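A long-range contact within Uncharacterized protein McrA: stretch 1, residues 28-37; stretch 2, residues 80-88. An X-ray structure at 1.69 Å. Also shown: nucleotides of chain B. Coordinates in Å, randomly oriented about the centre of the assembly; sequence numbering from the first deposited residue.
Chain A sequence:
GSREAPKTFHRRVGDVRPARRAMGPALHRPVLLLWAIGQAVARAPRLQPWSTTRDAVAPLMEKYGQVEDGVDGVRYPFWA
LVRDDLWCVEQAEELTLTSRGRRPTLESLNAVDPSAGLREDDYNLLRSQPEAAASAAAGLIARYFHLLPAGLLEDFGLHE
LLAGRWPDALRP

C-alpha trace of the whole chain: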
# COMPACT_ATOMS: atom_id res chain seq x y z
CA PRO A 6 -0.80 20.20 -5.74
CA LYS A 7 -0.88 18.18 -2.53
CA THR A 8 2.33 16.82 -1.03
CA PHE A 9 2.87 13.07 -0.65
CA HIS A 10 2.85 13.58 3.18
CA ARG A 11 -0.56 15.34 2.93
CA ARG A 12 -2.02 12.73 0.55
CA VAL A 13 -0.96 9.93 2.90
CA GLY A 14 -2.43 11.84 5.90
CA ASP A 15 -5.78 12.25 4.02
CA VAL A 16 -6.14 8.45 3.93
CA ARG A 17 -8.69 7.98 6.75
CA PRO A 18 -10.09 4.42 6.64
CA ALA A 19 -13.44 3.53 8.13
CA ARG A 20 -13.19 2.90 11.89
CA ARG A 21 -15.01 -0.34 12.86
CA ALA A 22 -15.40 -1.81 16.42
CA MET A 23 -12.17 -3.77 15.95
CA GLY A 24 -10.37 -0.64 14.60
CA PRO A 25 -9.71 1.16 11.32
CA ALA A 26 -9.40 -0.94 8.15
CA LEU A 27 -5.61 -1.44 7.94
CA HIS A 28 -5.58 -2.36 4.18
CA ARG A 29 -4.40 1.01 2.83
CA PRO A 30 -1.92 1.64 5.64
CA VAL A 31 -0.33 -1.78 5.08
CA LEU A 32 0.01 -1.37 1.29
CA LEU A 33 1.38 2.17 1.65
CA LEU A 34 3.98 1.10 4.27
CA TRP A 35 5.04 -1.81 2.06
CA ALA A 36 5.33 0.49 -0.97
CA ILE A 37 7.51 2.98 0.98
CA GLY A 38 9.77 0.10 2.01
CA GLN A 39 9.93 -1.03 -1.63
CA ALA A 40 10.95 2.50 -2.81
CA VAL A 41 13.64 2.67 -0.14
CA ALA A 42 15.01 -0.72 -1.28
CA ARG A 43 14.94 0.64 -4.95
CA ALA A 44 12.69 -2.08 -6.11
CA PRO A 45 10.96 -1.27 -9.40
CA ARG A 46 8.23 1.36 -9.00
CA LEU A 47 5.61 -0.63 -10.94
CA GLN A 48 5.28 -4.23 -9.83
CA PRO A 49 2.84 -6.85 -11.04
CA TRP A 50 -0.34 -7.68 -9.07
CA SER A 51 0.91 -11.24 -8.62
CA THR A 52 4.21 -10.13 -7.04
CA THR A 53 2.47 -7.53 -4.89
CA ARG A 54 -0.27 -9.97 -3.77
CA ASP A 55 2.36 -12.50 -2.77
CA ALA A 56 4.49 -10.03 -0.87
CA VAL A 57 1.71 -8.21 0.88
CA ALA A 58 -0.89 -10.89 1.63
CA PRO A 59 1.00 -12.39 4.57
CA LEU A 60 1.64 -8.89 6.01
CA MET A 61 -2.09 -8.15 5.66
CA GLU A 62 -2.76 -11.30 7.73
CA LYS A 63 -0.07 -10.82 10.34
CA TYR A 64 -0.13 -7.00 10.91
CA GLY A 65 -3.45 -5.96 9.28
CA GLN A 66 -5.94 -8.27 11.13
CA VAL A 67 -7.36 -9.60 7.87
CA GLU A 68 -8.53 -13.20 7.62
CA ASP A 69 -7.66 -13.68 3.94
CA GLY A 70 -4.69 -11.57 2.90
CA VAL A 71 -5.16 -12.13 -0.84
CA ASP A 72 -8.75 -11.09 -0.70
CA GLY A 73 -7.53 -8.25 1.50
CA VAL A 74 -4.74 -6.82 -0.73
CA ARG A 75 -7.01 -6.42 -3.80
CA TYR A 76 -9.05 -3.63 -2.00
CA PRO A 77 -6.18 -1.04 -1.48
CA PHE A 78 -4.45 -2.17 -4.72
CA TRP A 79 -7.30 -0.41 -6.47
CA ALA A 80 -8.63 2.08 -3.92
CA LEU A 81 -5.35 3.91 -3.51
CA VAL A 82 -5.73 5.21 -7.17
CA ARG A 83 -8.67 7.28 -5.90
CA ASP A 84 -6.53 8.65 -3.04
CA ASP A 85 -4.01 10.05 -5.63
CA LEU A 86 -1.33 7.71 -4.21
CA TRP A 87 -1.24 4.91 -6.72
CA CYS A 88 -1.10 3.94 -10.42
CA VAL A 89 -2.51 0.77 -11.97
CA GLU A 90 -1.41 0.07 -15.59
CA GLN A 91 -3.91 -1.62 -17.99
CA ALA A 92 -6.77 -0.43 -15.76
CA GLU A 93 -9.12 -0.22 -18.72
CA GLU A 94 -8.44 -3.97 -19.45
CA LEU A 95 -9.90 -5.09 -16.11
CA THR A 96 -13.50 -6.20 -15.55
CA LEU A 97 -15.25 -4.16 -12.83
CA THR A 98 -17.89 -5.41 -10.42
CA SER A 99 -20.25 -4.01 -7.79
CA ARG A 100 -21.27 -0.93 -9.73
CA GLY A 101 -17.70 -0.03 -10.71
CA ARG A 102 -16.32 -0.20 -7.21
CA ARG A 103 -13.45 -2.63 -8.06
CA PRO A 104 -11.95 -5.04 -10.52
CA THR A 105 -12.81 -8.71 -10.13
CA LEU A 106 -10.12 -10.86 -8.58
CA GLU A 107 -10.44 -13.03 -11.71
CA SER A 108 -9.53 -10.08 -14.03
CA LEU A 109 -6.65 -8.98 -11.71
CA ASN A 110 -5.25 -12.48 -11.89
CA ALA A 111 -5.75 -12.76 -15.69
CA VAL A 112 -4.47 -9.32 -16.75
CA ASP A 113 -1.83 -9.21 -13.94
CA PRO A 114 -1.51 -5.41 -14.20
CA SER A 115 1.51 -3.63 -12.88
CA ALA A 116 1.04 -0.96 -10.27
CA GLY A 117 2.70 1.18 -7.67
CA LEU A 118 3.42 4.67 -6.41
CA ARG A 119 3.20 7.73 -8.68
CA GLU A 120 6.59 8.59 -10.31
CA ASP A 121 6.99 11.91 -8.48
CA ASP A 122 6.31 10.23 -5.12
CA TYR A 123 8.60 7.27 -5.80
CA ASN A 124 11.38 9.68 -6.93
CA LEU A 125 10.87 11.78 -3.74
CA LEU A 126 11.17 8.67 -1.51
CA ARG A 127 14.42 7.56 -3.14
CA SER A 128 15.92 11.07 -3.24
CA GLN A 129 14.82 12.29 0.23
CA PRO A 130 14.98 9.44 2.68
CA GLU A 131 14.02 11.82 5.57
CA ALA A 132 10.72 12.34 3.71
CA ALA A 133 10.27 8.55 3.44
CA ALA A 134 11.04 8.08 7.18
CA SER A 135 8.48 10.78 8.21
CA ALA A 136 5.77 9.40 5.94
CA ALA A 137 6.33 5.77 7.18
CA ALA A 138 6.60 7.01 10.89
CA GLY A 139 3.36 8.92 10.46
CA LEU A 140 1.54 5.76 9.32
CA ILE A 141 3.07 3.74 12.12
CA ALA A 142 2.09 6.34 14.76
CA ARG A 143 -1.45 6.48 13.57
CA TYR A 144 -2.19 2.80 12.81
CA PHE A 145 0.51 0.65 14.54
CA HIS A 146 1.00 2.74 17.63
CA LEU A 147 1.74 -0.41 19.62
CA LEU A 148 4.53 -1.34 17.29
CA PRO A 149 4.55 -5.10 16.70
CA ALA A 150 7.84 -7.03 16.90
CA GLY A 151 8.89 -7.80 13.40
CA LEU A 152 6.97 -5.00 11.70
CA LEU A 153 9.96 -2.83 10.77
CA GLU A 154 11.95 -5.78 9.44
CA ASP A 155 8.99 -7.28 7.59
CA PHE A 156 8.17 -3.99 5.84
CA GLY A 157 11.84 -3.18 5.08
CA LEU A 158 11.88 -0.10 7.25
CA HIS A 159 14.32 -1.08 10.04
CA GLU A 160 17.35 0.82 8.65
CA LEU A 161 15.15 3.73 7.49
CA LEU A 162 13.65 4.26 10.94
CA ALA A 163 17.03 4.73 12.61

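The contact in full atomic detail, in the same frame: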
# COMPACT_ATOMS: atom_id res chain seq x y z
N HIS A 28 -5.94 -1.95 5.57
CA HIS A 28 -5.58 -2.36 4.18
C HIS A 28 -4.70 -1.34 3.48
O HIS A 28 -3.60 -1.64 3.02
CB HIS A 28 -6.79 -2.64 3.37
CG HIS A 28 -7.67 -3.71 3.93
ND1 HIS A 28 -8.30 -3.56 5.16
CD2 HIS A 28 -8.09 -4.89 3.44
CE1 HIS A 28 -9.00 -4.65 5.41
NE2 HIS A 28 -8.92 -5.46 4.38
N ARG A 29 -5.15 -0.06 3.47
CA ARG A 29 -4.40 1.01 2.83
C ARG A 29 -3.11 1.32 3.54
O ARG A 29 -2.09 1.46 2.86
CB ARG A 29 -5.30 2.23 2.53
CG ARG A 29 -6.12 1.98 1.26
CD ARG A 29 -7.04 3.18 1.01
NE ARG A 29 -8.21 3.15 1.86
CZ ARG A 29 -9.01 4.22 2.07
NH1 ARG A 29 -10.05 4.13 2.88
NH2 ARG A 29 -8.73 5.40 1.53
N PRO A 30 -3.13 1.47 4.90
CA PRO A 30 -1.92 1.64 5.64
C PRO A 30 -0.87 0.56 5.40
O PRO A 30 0.34 0.92 5.23
CB PRO A 30 -2.40 1.67 7.11
CG PRO A 30 -3.78 2.34 6.96
CD PRO A 30 -4.32 1.74 5.74
N VAL A 31 -1.31 -0.67 5.32
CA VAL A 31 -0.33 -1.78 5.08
C VAL A 31 0.28 -1.68 3.65
O VAL A 31 1.48 -1.76 3.48
CB VAL A 31 -0.97 -3.15 5.32
CG1 VAL A 31 -0.15 -4.31 4.72
CG2 VAL A 31 -1.19 -3.35 6.80
N LEU A 32 -0.53 -1.51 2.63
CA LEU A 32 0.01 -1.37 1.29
C LEU A 32 0.90 -0.18 1.12
O LEU A 32 2.04 -0.30 0.48
CB LEU A 32 -1.11 -1.43 0.26
CG LEU A 32 -0.64 -1.50 -1.18
CD1 LEU A 32 0.26 -2.65 -1.45
CD2 LEU A 32 -1.86 -1.55 -2.10
N LEU A 33 0.50 0.98 1.70
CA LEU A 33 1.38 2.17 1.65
C LEU A 33 2.71 1.92 2.35
O LEU A 33 3.76 2.30 1.82
CB LEU A 33 0.75 3.43 2.26
CG LEU A 33 -0.36 3.96 1.37
CD1 LEU A 33 -1.24 4.92 2.17
CD2 LEU A 33 0.16 4.62 0.16
N LEU A 34 2.67 1.41 3.58
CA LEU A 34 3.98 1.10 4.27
C LEU A 34 4.89 0.16 3.48
O LEU A 34 6.13 0.36 3.40
CB LEU A 34 3.70 0.55 5.66
CG LEU A 34 3.35 1.52 6.78
CD1 LEU A 34 2.94 0.74 8.02
CD2 LEU A 34 4.56 2.36 7.11
N TRP A 35 4.30 -0.84 2.85
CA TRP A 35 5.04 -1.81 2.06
C TRP A 35 5.64 -1.07 0.89
O TRP A 35 6.85 -1.23 0.59
CB TRP A 35 4.16 -2.95 1.61
CG TRP A 35 4.86 -3.90 0.73
CD1 TRP A 35 5.72 -4.92 1.10
CD2 TRP A 35 4.80 -3.94 -0.71
NE1 TRP A 35 6.18 -5.56 -0.00
CE2 TRP A 35 5.65 -4.99 -1.12
CE3 TRP A 35 4.13 -3.17 -1.68
CZ2 TRP A 35 5.82 -5.31 -2.46
CZ3 TRP A 35 4.30 -3.51 -3.02
CH2 TRP A 35 5.15 -4.55 -3.38
N ALA A 36 4.81 -0.27 0.21
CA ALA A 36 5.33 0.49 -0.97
C ALA A 36 6.47 1.48 -0.64
O ALA A 36 7.41 1.66 -1.42
CB ALA A 36 4.21 1.21 -1.68
N ILE A 37 6.44 2.08 0.56
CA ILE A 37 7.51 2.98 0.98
C ILE A 37 8.76 2.16 1.17
O ILE A 37 9.88 2.56 0.77
CB ILE A 37 7.13 3.81 2.22
CG1 ILE A 37 6.03 4.81 1.87
CG2 ILE A 37 8.37 4.51 2.76
CD1 ILE A 37 5.28 5.34 3.09
N ALA A 80 -8.08 0.90 -4.59
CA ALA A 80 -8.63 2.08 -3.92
C ALA A 80 -7.64 3.19 -3.73
O ALA A 80 -8.02 4.34 -3.71
CB ALA A 80 -9.22 1.73 -2.60
N LEU A 81 -6.36 2.86 -3.56
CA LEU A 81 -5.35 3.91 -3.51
C LEU A 81 -5.25 4.83 -4.77
O LEU A 81 -4.74 5.99 -4.70
CB LEU A 81 -4.00 3.29 -3.21
CG LEU A 81 -3.37 3.14 -1.83
CD1 LEU A 81 -3.89 3.96 -0.66
CD2 LEU A 81 -2.77 1.83 -1.50
N VAL A 82 -5.64 4.35 -5.94
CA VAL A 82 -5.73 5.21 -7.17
C VAL A 82 -6.58 6.42 -6.86
O VAL A 82 -6.15 7.63 -7.05
CB VAL A 82 -6.25 4.40 -8.40
CG1 VAL A 82 -6.47 5.32 -9.62
CG2 VAL A 82 -5.27 3.29 -8.73
N ARG A 83 -7.75 6.18 -6.30
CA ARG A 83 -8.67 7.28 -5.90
C ARG A 83 -8.11 8.26 -4.87
O ARG A 83 -8.46 9.44 -4.88
CB ARG A 83 -10.04 6.74 -5.41
CG ARG A 83 -11.25 7.09 -6.27
CD ARG A 83 -12.57 7.15 -5.48
NE ARG A 83 -13.70 7.51 -6.36
CZ ARG A 83 -14.30 6.67 -7.22
NH1 ARG A 83 -15.31 7.12 -7.98
NH2 ARG A 83 -13.92 5.39 -7.34
N ASP A 84 -7.21 7.79 -3.99
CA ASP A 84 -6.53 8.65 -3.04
C ASP A 84 -5.31 9.41 -3.61
O ASP A 84 -4.61 10.07 -2.83
CB ASP A 84 -6.02 7.81 -1.85
CG ASP A 84 -7.13 7.23 -1.01
OD1 ASP A 84 -8.02 8.00 -0.55
OD2 ASP A 84 -7.07 6.02 -0.75
N ASP A 85 -5.10 9.35 -4.91
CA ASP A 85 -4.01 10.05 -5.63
C ASP A 85 -2.66 9.56 -5.15
O ASP A 85 -1.72 10.35 -5.16
CB ASP A 85 -4.09 11.59 -5.49
CG ASP A 85 -5.42 12.15 -6.01
OD1 ASP A 85 -5.94 11.58 -6.99
OD2 ASP A 85 -5.93 13.13 -5.42
N LEU A 86 -2.59 8.29 -4.75
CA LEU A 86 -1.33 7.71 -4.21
C LEU A 86 -0.82 6.52 -4.98
O LEU A 86 0.18 5.87 -4.58
CB LEU A 86 -1.60 7.33 -2.75
CG LEU A 86 -1.66 8.48 -1.78
CD1 LEU A 86 -2.32 8.09 -0.46
CD2 LEU A 86 -0.21 8.98 -1.58
N TRP A 87 -1.47 6.19 -6.09
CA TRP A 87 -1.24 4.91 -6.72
C TRP A 87 -1.59 4.90 -8.19
O TRP A 87 -2.49 5.62 -8.58
CB TRP A 87 -2.00 3.85 -5.94
CG TRP A 87 -1.64 2.44 -6.07
CD1 TRP A 87 -2.40 1.47 -6.68
CD2 TRP A 87 -0.52 1.75 -5.51
NE1 TRP A 87 -1.82 0.26 -6.57
CE2 TRP A 87 -0.68 0.38 -5.80
CE3 TRP A 87 0.59 2.15 -4.74
CZ2 TRP A 87 0.24 -0.59 -5.42
CZ3 TRP A 87 1.48 1.19 -4.32
CH2 TRP A 87 1.29 -0.19 -4.65
N CYS A 88 -0.88 4.07 -8.95
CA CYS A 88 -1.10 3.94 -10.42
C CYS A 88 -1.28 2.47 -10.73
O CYS A 88 -0.48 1.66 -10.30
CB CYS A 88 0.15 4.38 -11.19
SG CYS A 88 0.63 6.05 -10.77
P DG B 3 -13.14 3.66 -2.71
OP1 DG B 3 -12.44 4.95 -2.77
OP2 DG B 3 -13.29 2.84 -3.91
O5' DG B 3 -12.44 2.85 -1.54
C5' DG B 3 -12.25 3.42 -0.20
C4' DG B 3 -12.58 2.37 0.83
O4' DG B 3 -14.02 2.16 0.88
C3' DG B 3 -12.00 0.97 0.52
O3' DG B 3 -11.83 0.30 1.77
C2' DG B 3 -13.16 0.27 -0.17
C1' DG B 3 -14.31 0.77 0.66
N9 DG B 3 -15.63 0.68 0.04
C8 DG B 3 -15.94 0.79 -1.29
N7 DG B 3 -17.24 0.73 -1.52
C5 DG B 3 -17.80 0.58 -0.27
C6 DG B 3 -19.17 0.41 0.11
O6 DG B 3 -20.17 0.44 -0.61
N1 DG B 3 -19.30 0.28 1.49
C2 DG B 3 -18.25 0.24 2.38
N2 DG B 3 -18.58 0.15 3.68
N3 DG B 3 -16.99 0.41 2.04
C4 DG B 3 -16.83 0.55 0.71

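A helix often binds a distant part of its chain through one apolar stripe closed at one end by a charged pair, and this contact is a compact example. Residues 28-37 form regular helix, with backbone bonds such as Leu 33 N to Arg 29 O (2.9 Å) and Ala 36 N to Leu 32 O (2.8 Å). The second stretch begins in a helix that starts earlier in the chain and leads into a turn: Leu 81 O accepts from Leu 86 N at 3.1 Å and, more weakly, from Asp 84 N at 3.1 Å, while Asp 85, with positive phi and psi, helps the chain change course. The backbones stay well apart, the CA atoms of Arg 29 and Leu 81 lying 7.0 Å from each other, so side chains fill the gap.

Arg 29, Leu 32, Leu 33 and Ala 36, spaced three or four apart, supply the helix's contacting stripe. Leu 81 is central to the packing, its end reaching nearer than its sideways CA-to-CB bond suggests: CD2 meets Leu 32 CD2 at 3.6 Å, and CD1 lies 3.5 Å from Arg 29 CG and 4.0 Å from Leu 33 CD1. Leu 33 CD1 also touches Leu 86 CD1 (4.3 Å). Trp 87 is gripped in two ways, with Leu 32 CD2 over one face, 4.0 Å from CZ2, and Ala 36 CB at the ring edge, 3.8 Å from CZ3; the short alanine side chain lets the broad indole come close to the helix.

Arg 29 combines both chemistries. Its aliphatic portion packs on Leu 81, while NH2 donates to Asp 84 OD2 at 2.9 Å in a salt bridge, the carboxylate oxygen lying near the guanidinium plane. This pairing compensates a buried charge, and DG3 of chain B covers one guanidinium face with C5'. In all, 430 Å² is buried, both sides summed, most of it on apolar residues.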